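Local coordinates for protein prolyl-tRNA synthetase (Giardia lamblia ATCC 50803, PDB 3IAL) that probably charges tRNA(Pro) with proline in an ATP-dependent reaction and binds prolyl-adenylate in a class II synthetase core, at residues 121-131 and 169-177; 180-190 and 265-273. All blocks are in the same frame, centred on the assembly; numbering follows the deposited sequence.

How the interactions relate
Both contacts are buried parts of the class II synthetase core, and they work on opposite faces of the same largely antiparallel sheet, where strands 167-177 and 263-274 are neighbours. Interaction 1 sets helix 124-134 and the loop before it on the active-site face; its chemistry is polar near the adenylate, a network of hydroxyls, carboxylates and a histidine, and apolar farther along the helix. Interaction 2 lays helix 180-201 on the other face; it is mostly apolar, with one hydroxyl pair, and becomes partly exposed at Ala180 and Tyr267. The two meet where His177 NE2 lies 2.8 Å from Thr269 OG1, a probable hydrogen bond between the strands, and strand 167-177 leads directly into helix 180-201.

Interaction 1 (121-131 and 169-177); sequences PTSETAIYSMF and HWNEAHCCH. With PR8 (5'-O-[(R)-hydroxy{[(2S)-pyrrolidin-2-ylcarbonyl]oxy}phosphoryl]adenosine), chain H.
Ser123 and Glu172 join the loop before helix 124-131 to strand 169-177 through a two-point grip on one carboxylate. Ser123 OG donates to Glu172 OE1 (2.6 Å), meeting it on the syn side but out of the carboxylate plane, while Ser123 N uses the syn lone pair of Glu172 OE2 at 3.2 Å. Glu172 reaches this loop because its CG stands between backbone N and carbonyl carbon (chi1 60°) and the chain then runs extended. From the anti side and tilted out of the carboxylate plane, His174 NE2 also donates to Glu172 OE2, at 2.8 Å and nearly straight (166°), with the oxygen close to the plane of the imidazole. At the ring's other nitrogen, His174 ND1 lies 2.8 Å from Tyr128 OH in a hydrogen bond whose donor is not settled. Held at both nitrogens, the imidazole cannot easily rotate; Ile127 CD1 rests over one face, toward the rim, in a CH-pi contact 3.7 Å from the centroid. Phe131 continues the contact along the helix, its edge toward His174 O and its CD2 against Cys176 CB.

Side chains of both segments line the prolyl pocket. Thr122 OG1 donates to Glu124 OE1 and accepts from the pyrrolidine nitrogen, PR8 N, at 2.8 Å. Glu124, bent at chi2, brings OE2 to 2.7 Å from PR8 N. The Trp170 ring turns its edge to Thr122 OG1 and the prolyl carbonyl oxygen.

Strand 169-177 lies between strands 143-152 and 263-274 in the class II core sheet, with helix 124-134 on the adenylate side and Tyr69 of helix 52-71 and Tyr190 of helix 180-201 packing behind it.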
loop_
_atom_site.group_PDB
_atom_site.type_symbol
_atom_site.label_atom_id
_atom_site.label_comp_id
_atom_site.label_asym_id
_atom_site.label_seq_id
_atom_site.Cartn_x
_atom_site.Cartn_y
_atom_site.Cartn_z
ATOM N N PRO B 121 2.245 -18.660 -3.002
ATOM C CA PRO B 121 1.949 -18.523 -4.437
ATOM C C PRO B 121 0.572 -17.918 -4.682
ATOM O O PRO B 121 0.281 -17.423 -5.768
ATOM C CB PRO B 121 1.981 -19.965 -4.927
ATOM C CG PRO B 121 1.542 -20.768 -3.753
ATOM C CD PRO B 121 2.151 -20.063 -2.557
ATOM N N THR B 122 -0.263 -18.009 -3.657
ATOM C CA THR B 122 -1.617 -17.486 -3.625
ATOM C C THR B 122 -2.033 -17.899 -2.214
ATOM O O THR B 122 -1.435 -18.822 -1.643
ATOM C CB THR B 122 -2.532 -18.102 -4.718
ATOM O OG1 THR B 122 -3.862 -17.581 -4.577
ATOM C CG2 THR B 122 -2.546 -19.629 -4.620
ATOM N N SER B 123 -2.997 -17.216 -1.620
ATOM C CA SER B 123 -3.143 -17.313 -0.170
ATOM C C SER B 123 -4.326 -18.124 0.379
ATOM O O SER B 123 -4.551 -18.123 1.585
ATOM C CB SER B 123 -3.121 -15.910 0.442
ATOM O OG SER B 123 -2.007 -15.180 -0.050
ATOM N N GLU B 124 -5.047 -18.846 -0.478
ATOM C CA GLU B 124 -6.202 -19.640 -0.024
ATOM C C GLU B 124 -5.915 -20.456 1.236
ATOM O O GLU B 124 -6.656 -20.360 2.208
ATOM C CB GLU B 124 -6.723 -20.580 -1.118
ATOM C CG GLU B 124 -7.556 -19.886 -2.192
ATOM C CD GLU B 124 -6.726 -19.136 -3.226
ATOM O OE1 GLU B 124 -5.480 -19.253 -3.224
ATOM O OE2 GLU B 124 -7.329 -18.424 -4.047
ATOM N N THR B 125 -4.846 -21.247 1.221
ATOM C CA THR B 125 -4.615 -22.218 2.297
ATOM C C THR B 125 -4.380 -21.530 3.642
ATOM O O THR B 125 -4.843 -22.005 4.681
ATOM C CB THR B 125 -3.448 -23.184 1.966
ATOM O OG1 THR B 125 -2.249 -22.442 1.715
ATOM C CG2 THR B 125 -3.773 -24.029 0.742
ATOM N N ALA B 126 -3.696 -20.391 3.603
ATOM C CA ALA B 126 -3.410 -19.594 4.794
ATOM C C ALA B 126 -4.656 -18.860 5.280
ATOM O O ALA B 126 -4.976 -18.889 6.463
ATOM C CB ALA B 126 -2.278 -18.606 4.508
ATOM N N ILE B 127 -5.374 -18.222 4.360
ATOM C CA ILE B 127 -6.547 -17.445 4.725
ATOM C C ILE B 127 -7.696 -18.319 5.238
ATOM O O ILE B 127 -8.339 -17.966 6.222
ATOM C CB ILE B 127 -7.029 -16.552 3.560
ATOM C CG1 ILE B 127 -6.028 -15.415 3.342
ATOM C CG2 ILE B 127 -8.422 -15.974 3.860
ATOM C CD1 ILE B 127 -6.145 -14.727 2.015
ATOM N N TYR B 128 -7.946 -19.456 4.589
ATOM C CA TYR B 128 -9.067 -20.311 4.988
ATOM C C TYR B 128 -8.778 -21.073 6.295
ATOM O O TYR B 128 -9.699 -21.365 7.047
ATOM C CB TYR B 128 -9.502 -21.236 3.843
ATOM C CG TYR B 128 -9.760 -20.494 2.533
ATOM C CD1 TYR B 128 -10.090 -19.131 2.523
ATOM C CD2 TYR B 128 -9.676 -21.154 1.305
ATOM C CE1 TYR B 128 -10.311 -18.450 1.328
ATOM C CE2 TYR B 128 -9.898 -20.481 0.111
ATOM C CZ TYR B 128 -10.214 -19.128 0.129
ATOM O OH TYR B 128 -10.430 -18.441 -1.040
ATOM N N SER B 129 -7.503 -21.335 6.591
ATOM C CA SER B 129 -7.115 -21.829 7.914
ATOM C C SER B 129 -7.513 -20.818 8.992
ATOM O O SER B 129 -7.925 -21.213 10.080
ATOM C CB SER B 129 -5.608 -22.105 7.992
ATOM O OG SER B 129 -5.225 -23.110 7.064
ATOM N N MET B 130 -7.392 -19.522 8.697
ATOM C CA MET B 130 -7.854 -18.490 9.636
ATOM C C MET B 130 -9.372 -18.290 9.611
ATOM O O MET B 130 -9.966 -18.059 10.654
ATOM C CB MET B 130 -7.121 -17.165 9.421
ATOM C CG MET B 130 -5.603 -17.273 9.630
ATOM S SD MET B 130 -5.082 -17.900 11.256
ATOM C CE MET B 130 -5.769 -16.613 12.315
ATOM N N PHE B 131 -10.007 -18.378 8.444
ATOM C CA PHE B 131 -11.492 -18.338 8.377
ATOM C C PHE B 131 -12.127 -19.386 9.296
ATOM O O PHE B 131 -13.187 -19.153 9.891
ATOM C CB PHE B 131 -11.989 -18.558 6.944
ATOM C CG PHE B 131 -11.891 -17.338 6.046
ATOM C CD1 PHE B 131 -11.127 -16.218 6.399
ATOM C CD2 PHE B 131 -12.550 -17.331 4.816
ATOM C CE1 PHE B 131 -11.047 -15.108 5.550
ATOM C CE2 PHE B 131 -12.471 -16.222 3.966
ATOM C CZ PHE B 131 -11.723 -15.106 4.340
ATOM N N HIS B 169 3.322 -8.619 -7.928
ATOM C CA HIS B 169 2.550 -7.681 -7.127
ATOM C C HIS B 169 1.090 -7.833 -7.535
ATOM O O HIS B 169 0.771 -7.887 -8.733
ATOM C CB HIS B 169 3.057 -6.255 -7.347
ATOM C CG HIS B 169 2.540 -5.264 -6.355
ATOM N ND1 HIS B 169 1.546 -4.355 -6.660
ATOM C CD2 HIS B 169 2.874 -5.043 -5.062
ATOM C CE1 HIS B 169 1.289 -3.620 -5.592
ATOM N NE2 HIS B 169 2.079 -4.015 -4.609
ATOM N N TRP B 170 0.201 -7.951 -6.553
ATOM C CA TRP B 170 -1.204 -8.189 -6.860
ATOM C C TRP B 170 -2.137 -7.804 -5.728
ATOM O O TRP B 170 -1.689 -7.441 -4.648
ATOM C CB TRP B 170 -1.407 -9.657 -7.285
ATOM C CG TRP B 170 -1.701 -10.696 -6.208
ATOM C CD1 TRP B 170 -1.489 -10.601 -4.861
ATOM C CD2 TRP B 170 -2.207 -12.017 -6.438
ATOM N NE1 TRP B 170 -1.863 -11.767 -4.242
ATOM C CE2 TRP B 170 -2.301 -12.654 -5.190
ATOM C CE3 TRP B 170 -2.595 -12.719 -7.585
ATOM C CZ2 TRP B 170 -2.784 -13.952 -5.051
ATOM C CZ3 TRP B 170 -3.079 -14.010 -7.448
ATOM C CH2 TRP B 170 -3.168 -14.610 -6.188
ATOM N N ASN B 171 -3.436 -7.896 -5.996
ATOM C CA ASN B 171 -4.447 -7.865 -4.953
ATOM C C ASN B 171 -5.314 -9.108 -5.066
ATOM O O ASN B 171 -5.726 -9.490 -6.173
ATOM C CB ASN B 171 -5.283 -6.585 -5.042
ATOM C CG ASN B 171 -6.426 -6.542 -4.021
ATOM O OD1 ASN B 171 -7.430 -7.226 -4.181
ATOM N ND2 ASN B 171 -6.283 -5.705 -2.993
ATOM N N GLU B 172 -5.553 -9.746 -3.919
ATOM C CA GLU B 172 -6.437 -10.904 -3.821
ATOM C C GLU B 172 -7.527 -10.660 -2.780
ATOM O O GLU B 172 -7.237 -10.291 -1.641
ATOM C CB GLU B 172 -5.653 -12.181 -3.477
ATOM C CG GLU B 172 -4.876 -12.161 -2.158
ATOM C CD GLU B 172 -4.014 -13.407 -1.967
ATOM O OE1 GLU B 172 -2.819 -13.277 -1.607
ATOM O OE2 GLU B 172 -4.536 -14.523 -2.174
ATOM N N ALA B 173 -8.774 -10.834 -3.207
ATOM C CA ALA B 173 -9.951 -10.755 -2.355
ATOM C C ALA B 173 -10.460 -12.170 -2.096
ATOM O O ALA B 173 -10.443 -12.998 -3.006
ATOM C CB ALA B 173 -11.032 -9.947 -3.050
ATOM N N HIS B 174 -10.912 -12.430 -0.866
ATOM C CA HIS B 174 -11.447 -13.735 -0.451
ATOM C C HIS B 174 -12.665 -13.487 0.438
ATOM O O HIS B 174 -12.571 -12.745 1.434
ATOM C CB HIS B 174 -10.412 -14.536 0.353
ATOM C CG HIS B 174 -9.168 -14.877 -0.407
ATOM N ND1 HIS B 174 -8.958 -16.115 -0.981
ATOM C CD2 HIS B 174 -8.057 -14.145 -0.675
ATOM C CE1 HIS B 174 -7.778 -16.124 -1.578
ATOM N NE2 HIS B 174 -7.210 -14.941 -1.412
ATOM N N CYS B 175 -13.804 -14.083 0.080
ATOM C CA CYS B 175 -15.032 -13.896 0.838
ATOM C C CYS B 175 -15.667 -15.215 1.202
ATOM O O CYS B 175 -15.637 -16.171 0.426
ATOM C CB CYS B 175 -16.040 -13.064 0.056
ATOM S SG CYS B 175 -15.450 -11.433 -0.416
ATOM N N CYS B 176 -16.254 -15.236 2.391
ATOM C CA CYS B 176 -16.911 -16.395 2.943
ATOM C C CYS B 176 -18.403 -16.079 3.053
ATOM O O CYS B 176 -18.786 -15.041 3.606
ATOM C CB CYS B 176 -16.310 -16.686 4.310
ATOM S SG CYS B 176 -16.796 -18.224 5.055
ATOM N N HIS B 177 -19.235 -16.978 2.528
ATOM C CA HIS B 177 -20.653 -16.712 2.313
ATOM C C HIS B 177 -21.546 -17.770 2.953
ATOM O O HIS B 177 -21.218 -18.953 2.960
ATOM C CB HIS B 177 -20.938 -16.682 0.812
ATOM C CG HIS B 177 -20.013 -15.797 0.035
ATOM N ND1 HIS B 177 -20.142 -14.424 0.011
ATOM C CD2 HIS B 177 -18.961 -16.092 -0.767
ATOM C CE1 HIS B 177 -19.205 -13.915 -0.768
ATOM N NE2 HIS B 177 -18.481 -14.905 -1.259
HETATM C C PR8 H . -6.132 -16.623 -8.267
HETATM N N PR8 H . -6.208 -16.761 -5.855
HETATM O O PR8 H . -4.920 -16.781 -8.113
HETATM P P PR8 H . -5.765 -16.405 -10.715
HETATM N N1 PR8 H . 2.762 -12.710 -13.544
HETATM C C2 PR8 H . 1.929 -11.680 -13.448
HETATM N N3 PR8 H . 0.637 -11.837 -13.151
HETATM C C4 PR8 H . 0.121 -13.047 -12.939
HETATM C C5 PR8 H . 0.961 -14.151 -13.040
HETATM C C6 PR8 H . 2.307 -13.962 -13.346
HETATM N N6 PR8 H . 3.127 -15.010 -13.438
HETATM N N7 PR8 H . 0.231 -15.230 -12.791
HETATM C C8 PR8 H . -1.019 -14.832 -12.543
HETATM N N9 PR8 H . -1.098 -13.497 -12.639
HETATM C CA PR8 H . -7.050 -16.556 -7.047
HETATM C CB PR8 H . -7.631 -15.155 -6.943
HETATM C CD PR8 H . -6.518 -15.692 -4.912
HETATM C CG PR8 H . -6.818 -14.494 -5.821
HETATM C "C1'" PR8 H . -2.348 -12.699 -12.431
HETATM O O10 PR8 H . -6.775 -16.522 -9.461
HETATM O O1P PR8 H . -5.072 -17.680 -11.031
HETATM C "C2'" PR8 H . -3.399 -12.940 -13.541
HETATM O "O2'" PR8 H . -4.035 -11.701 -13.891
HETATM O O2P PR8 H . -6.686 -15.944 -11.948
HETATM C "C3'" PR8 H . -4.430 -13.798 -12.846
HETATM O "O3'" PR8 H . -5.703 -13.659 -13.483
HETATM C "C4'" PR8 H . -4.424 -13.075 -11.512
HETATM O "O4'" PR8 H . -3.015 -13.095 -11.190
HETATM C "C5'" PR8 H . -5.267 -13.850 -10.523
HETATM O "O5'" PR8 H . -4.782 -15.173 -10.399
#

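Interaction 2 (180-190 and 265-273). With PR8 (5'-O-[(R)-hydroxy{[(2S)-pyrrolidin-2-ylcarbonyl]oxy}phosphoryl]adenosine), chain H.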
loop_
_atom_site.group_PDB
_atom_site.type_symbol
_atom_site.label_atom_id
_atom_site.label_comp_id
_atom_site.label_asym_id
_atom_site.label_seq_id
_atom_site.Cartn_x
_atom_site.Cartn_y
_atom_site.Cartn_z
ATOM N N ALA B 180 -25.051 -20.485 -1.292
ATOM C CA ALA B 180 -24.663 -20.547 -2.696
ATOM C C ALA B 180 -25.032 -19.256 -3.417
ATOM O O ALA B 180 -24.230 -18.720 -4.178
ATOM C CB ALA B 180 -25.338 -21.753 -3.367
ATOM N N GLU B 181 -26.236 -18.750 -3.145
ATOM C CA GLU B 181 -26.734 -17.533 -3.786
ATOM C C GLU B 181 -25.858 -16.317 -3.468
ATOM O O GLU B 181 -25.611 -15.493 -4.343
ATOM C CB GLU B 181 -28.191 -17.262 -3.383
ATOM C CG GLU B 181 -29.181 -18.346 -3.801
ATOM C CD GLU B 181 -29.460 -19.377 -2.708
ATOM O OE1 GLU B 181 -28.500 -19.972 -2.168
ATOM O OE2 GLU B 181 -30.653 -19.597 -2.398
ATOM N N ASP B 182 -25.419 -16.183 -2.218
ATOM C CA ASP B 182 -24.515 -15.081 -1.844
ATOM C C ASP B 182 -23.186 -15.184 -2.587
ATOM O O ASP B 182 -22.610 -14.176 -2.964
ATOM C CB ASP B 182 -24.197 -15.096 -0.348
ATOM C CG ASP B 182 -25.423 -14.918 0.538
ATOM O OD1 ASP B 182 -26.395 -14.237 0.142
ATOM O OD2 ASP B 182 -25.390 -15.462 1.661
ATOM N N ALA B 183 -22.692 -16.413 -2.753
ATOM C CA ALA B 183 -21.440 -16.667 -3.459
ATOM C C ALA B 183 -21.547 -16.191 -4.907
ATOM O O ALA B 183 -20.698 -15.445 -5.375
ATOM C CB ALA B 183 -21.076 -18.149 -3.409
ATOM N N VAL B 184 -22.613 -16.606 -5.590
ATOM C CA VAL B 184 -22.879 -16.163 -6.961
ATOM C C VAL B 184 -23.013 -14.642 -7.058
ATOM O O VAL B 184 -22.464 -14.030 -7.958
ATOM C CB VAL B 184 -24.146 -16.841 -7.534
ATOM C CG1 VAL B 184 -24.608 -16.130 -8.793
ATOM C CG2 VAL B 184 -23.871 -18.323 -7.800
ATOM N N SER B 185 -23.735 -14.032 -6.126
ATOM C CA SER B 185 -23.875 -12.570 -6.110
ATOM C C SER B 185 -22.523 -11.861 -5.913
ATOM O O SER B 185 -22.290 -10.779 -6.473
ATOM C CB SER B 185 -24.861 -12.133 -5.018
ATOM O OG SER B 185 -24.858 -10.716 -4.869
ATOM N N GLN B 186 -21.633 -12.464 -5.124
ATOM C CA GLN B 186 -20.305 -11.873 -4.901
ATOM C C GLN B 186 -19.497 -11.742 -6.199
ATOM O O GLN B 186 -18.775 -10.766 -6.387
ATOM C CB GLN B 186 -19.496 -12.686 -3.893
ATOM C CG GLN B 186 -18.245 -11.962 -3.373
ATOM C CD GLN B 186 -18.600 -10.693 -2.631
ATOM O OE1 GLN B 186 -19.493 -10.695 -1.793
ATOM N NE2 GLN B 186 -17.935 -9.592 -2.970
ATOM N N LEU B 187 -19.599 -12.740 -7.071
ATOM C CA LEU B 187 -18.908 -12.697 -8.362
ATOM C C LEU B 187 -19.276 -11.452 -9.170
ATOM O O LEU B 187 -18.398 -10.819 -9.757
ATOM C CB LEU B 187 -19.159 -13.971 -9.168
ATOM C CG LEU B 187 -18.158 -15.120 -8.973
ATOM C CD1 LEU B 187 -17.833 -15.407 -7.513
ATOM C CD2 LEU B 187 -18.678 -16.375 -9.660
ATOM N N SER B 188 -20.556 -11.089 -9.182
ATOM C CA SER B 188 -20.998 -9.856 -9.838
ATOM C C SER B 188 -20.366 -8.625 -9.195
ATOM O O SER B 188 -19.976 -7.696 -9.900
ATOM C CB SER B 188 -22.522 -9.710 -9.784
ATOM O OG SER B 188 -23.153 -10.812 -10.401
ATOM N N ASP B 189 -20.275 -8.608 -7.863
ATOM C CA ASP B 189 -19.610 -7.496 -7.162
ATOM C C ASP B 189 -18.153 -7.373 -7.591
ATOM O O ASP B 189 -17.663 -6.268 -7.807
ATOM C CB ASP B 189 -19.694 -7.652 -5.634
ATOM C CG ASP B 189 -21.061 -7.292 -5.085
ATOM O OD1 ASP B 189 -21.926 -6.840 -5.868
ATOM O OD2 ASP B 189 -21.269 -7.447 -3.863
ATOM N N TYR B 190 -17.466 -8.505 -7.716
ATOM C CA TYR B 190 -16.082 -8.504 -8.183
ATOM C C TYR B 190 -16.022 -7.933 -9.605
ATOM O O TYR B 190 -15.187 -7.084 -9.893
ATOM C CB TYR B 190 -15.483 -9.916 -8.198
ATOM C CG TYR B 190 -15.271 -10.621 -6.863
ATOM C CD1 TYR B 190 -14.812 -9.955 -5.733
ATOM C CD2 TYR B 190 -15.465 -11.992 -6.768
ATOM C CE1 TYR B 190 -14.593 -10.646 -4.531
ATOM C CE2 TYR B 190 -15.251 -12.673 -5.593
ATOM C CZ TYR B 190 -14.816 -12.010 -4.479
ATOM O OH TYR B 190 -14.612 -12.749 -3.328
ATOM N N HIS B 265 -21.259 -25.793 6.037
ATOM C CA HIS B 265 -20.059 -25.363 5.336
ATOM C C HIS B 265 -20.408 -24.137 4.506
ATOM O O HIS B 265 -21.255 -24.224 3.621
ATOM C CB HIS B 265 -19.532 -26.457 4.410
ATOM C CG HIS B 265 -18.751 -27.522 5.111
ATOM N ND1 HIS B 265 -17.704 -27.236 5.962
ATOM C CD2 HIS B 265 -18.848 -28.871 5.072
ATOM C CE1 HIS B 265 -17.201 -28.365 6.430
ATOM N NE2 HIS B 265 -17.875 -29.371 5.902
ATOM N N PRO B 266 -19.760 -22.993 4.787
ATOM C CA PRO B 266 -20.026 -21.818 3.979
ATOM C C PRO B 266 -19.371 -21.936 2.608
ATOM O O PRO B 266 -18.481 -22.761 2.400
ATOM C CB PRO B 266 -19.381 -20.687 4.786
ATOM C CG PRO B 266 -18.253 -21.338 5.514
ATOM C CD PRO B 266 -18.625 -22.789 5.704
ATOM N N TYR B 267 -19.835 -21.112 1.681
ATOM C CA TYR B 267 -19.260 -21.026 0.349
ATOM C C TYR B 267 -18.086 -20.064 0.364
ATOM O O TYR B 267 -18.092 -19.103 1.133
ATOM C CB TYR B 267 -20.319 -20.541 -0.645
ATOM C CG TYR B 267 -21.159 -21.660 -1.218
ATOM C CD1 TYR B 267 -22.033 -22.386 -0.417
ATOM C CD2 TYR B 267 -21.077 -21.992 -2.566
ATOM C CE1 TYR B 267 -22.809 -23.420 -0.947
ATOM C CE2 TYR B 267 -21.843 -23.014 -3.100
ATOM C CZ TYR B 267 -22.708 -23.725 -2.289
ATOM O OH TYR B 267 -23.460 -24.741 -2.837
ATOM N N LEU B 268 -17.085 -20.320 -0.482
ATOM C CA LEU B 268 -15.944 -19.413 -0.639
ATOM C C LEU B 268 -15.834 -18.859 -2.069
ATOM O O LEU B 268 -16.059 -19.577 -3.046
ATOM C CB LEU B 268 -14.643 -20.121 -0.252
ATOM C CG LEU B 268 -14.478 -20.528 1.221
ATOM C CD1 LEU B 268 -13.250 -21.411 1.384
ATOM C CD2 LEU B 268 -14.418 -19.323 2.168
ATOM N N THR B 269 -15.486 -17.580 -2.175
ATOM C CA THR B 269 -15.154 -16.968 -3.454
ATOM C C THR B 269 -13.834 -16.195 -3.351
ATOM O O THR B 269 -13.388 -15.841 -2.252
ATOM C CB THR B 269 -16.286 -16.036 -3.965
ATOM O OG1 THR B 269 -16.406 -14.881 -3.118
ATOM C CG2 THR B 269 -17.631 -16.783 -4.005
ATOM N N CYS B 270 -13.197 -15.957 -4.494
ATOM C CA CYS B 270 -12.018 -15.088 -4.535
ATOM C C CYS B 270 -11.834 -14.407 -5.872
ATOM O O CYS B 270 -12.393 -14.822 -6.877
ATOM C CB CYS B 270 -10.748 -15.841 -4.152
ATOM S SG CYS B 270 -10.359 -17.262 -5.150
ATOM N N ALA B 271 -11.063 -13.330 -5.857
ATOM C CA ALA B 271 -10.815 -12.534 -7.047
ATOM C C ALA B 271 -9.400 -12.010 -7.001
ATOM O O ALA B 271 -8.933 -11.577 -5.950
ATOM C CB ALA B 271 -11.805 -11.381 -7.149
ATOM N N GLY B 272 -8.729 -12.043 -8.146
ATOM C CA GLY B 272 -7.334 -11.630 -8.231
ATOM C C GLY B 272 -7.048 -10.768 -9.444
ATOM O O GLY B 272 -7.484 -11.079 -10.555
ATOM N N ILE B 273 -6.334 -9.674 -9.211
ATOM C CA ILE B 273 -5.731 -8.861 -10.269
ATOM C C ILE B 273 -4.275 -8.558 -9.904
ATOM O O ILE B 273 -3.936 -8.382 -8.735
ATOM C CB ILE B 273 -6.493 -7.539 -10.538
ATOM C CG1 ILE B 273 -6.597 -6.676 -9.274
ATOM C CG2 ILE B 273 -7.865 -7.831 -11.105
ATOM C CD1 ILE B 273 -6.873 -5.186 -9.565
HETATM C C PR8 H . -6.132 -16.623 -8.267
HETATM N N PR8 H . -6.208 -16.761 -5.855
HETATM O O PR8 H . -4.920 -16.781 -8.113
HETATM P P PR8 H . -5.765 -16.405 -10.715
HETATM N N1 PR8 H . 2.762 -12.710 -13.544
HETATM C C2 PR8 H . 1.929 -11.680 -13.448
HETATM N N3 PR8 H . 0.637 -11.837 -13.151
HETATM C C4 PR8 H . 0.121 -13.047 -12.939
HETATM C C5 PR8 H . 0.961 -14.151 -13.040
HETATM C C6 PR8 H . 2.307 -13.962 -13.346
HETATM N N6 PR8 H . 3.127 -15.010 -13.438
HETATM N N7 PR8 H . 0.231 -15.230 -12.791
HETATM C C8 PR8 H . -1.019 -14.832 -12.543
HETATM N N9 PR8 H . -1.098 -13.497 -12.639
HETATM C CA PR8 H . -7.050 -16.556 -7.047
HETATM C CB PR8 H . -7.631 -15.155 -6.943
HETATM C CD PR8 H . -6.518 -15.692 -4.912
HETATM C CG PR8 H . -6.818 -14.494 -5.821
HETATM C "C1'" PR8 H . -2.348 -12.699 -12.431
HETATM O O10 PR8 H . -6.775 -16.522 -9.461
HETATM O O1P PR8 H . -5.072 -17.680 -11.031
HETATM C "C2'" PR8 H . -3.399 -12.940 -13.541
HETATM O "O2'" PR8 H . -4.035 -11.701 -13.891
HETATM O O2P PR8 H . -6.686 -15.944 -11.948
HETATM C "C3'" PR8 H . -4.430 -13.798 -12.846
HETATM O "O3'" PR8 H . -5.703 -13.659 -13.483
HETATM C "C4'" PR8 H . -4.424 -13.075 -11.512
HETATM O "O4'" PR8 H . -3.015 -13.095 -11.190
HETATM C "C5'" PR8 H . -5.267 -13.850 -10.523
HETATM O "O5'" PR8 H . -4.782 -15.173 -10.399
#
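The Tyr190 ring is sandwiched: Ala271 CB sits over the centre of one face, 3.6 Å from the centroid in a CH-pi contact, and its own helix's Gln186 O lies above the opposite face, offset toward the rim. At the far end of the segments the Tyr267 ring lies flat under the first turn of the helix, with Ala180 CA over its centre at 3.6 Å from the centroid, only 5° off the normal. Ala180 CB reaches the phenol end of that ring, 3.5 Å from Tyr267 CZ.

Between the two rings stands Thr269. Its OG1 occupies the place between backbone N and carbonyl carbon (chi1 68°), facing Tyr190 OH at 2.8 Å in a hydrogen bond that either hydroxyl could donate; OG1 also meets His177 of the neighbouring strand. The methyl, CG2, packs against both Ala183 CB (3.8 Å) and Leu187 CD1.

Helix 180-190 and strand 267-273 run almost parallel, 7° apart, the helix backing the largely antiparallel sheet of the class II catalytic domain. Strand alternation divides the work: Tyr267, Thr269 and Ala271 point to the helix, whereas Cys270 points away, bringing SG 3.9 Å from PR8 CA on the adenylate side. Two residues on, Gly272 N approaches PR8 CB at 3.5 Å. Gln186 lays its CG against Thr269 OG1, then bends at chi2 and sends OE1 away to a hydrogen bond with Lys144 NZ on strand 143-152.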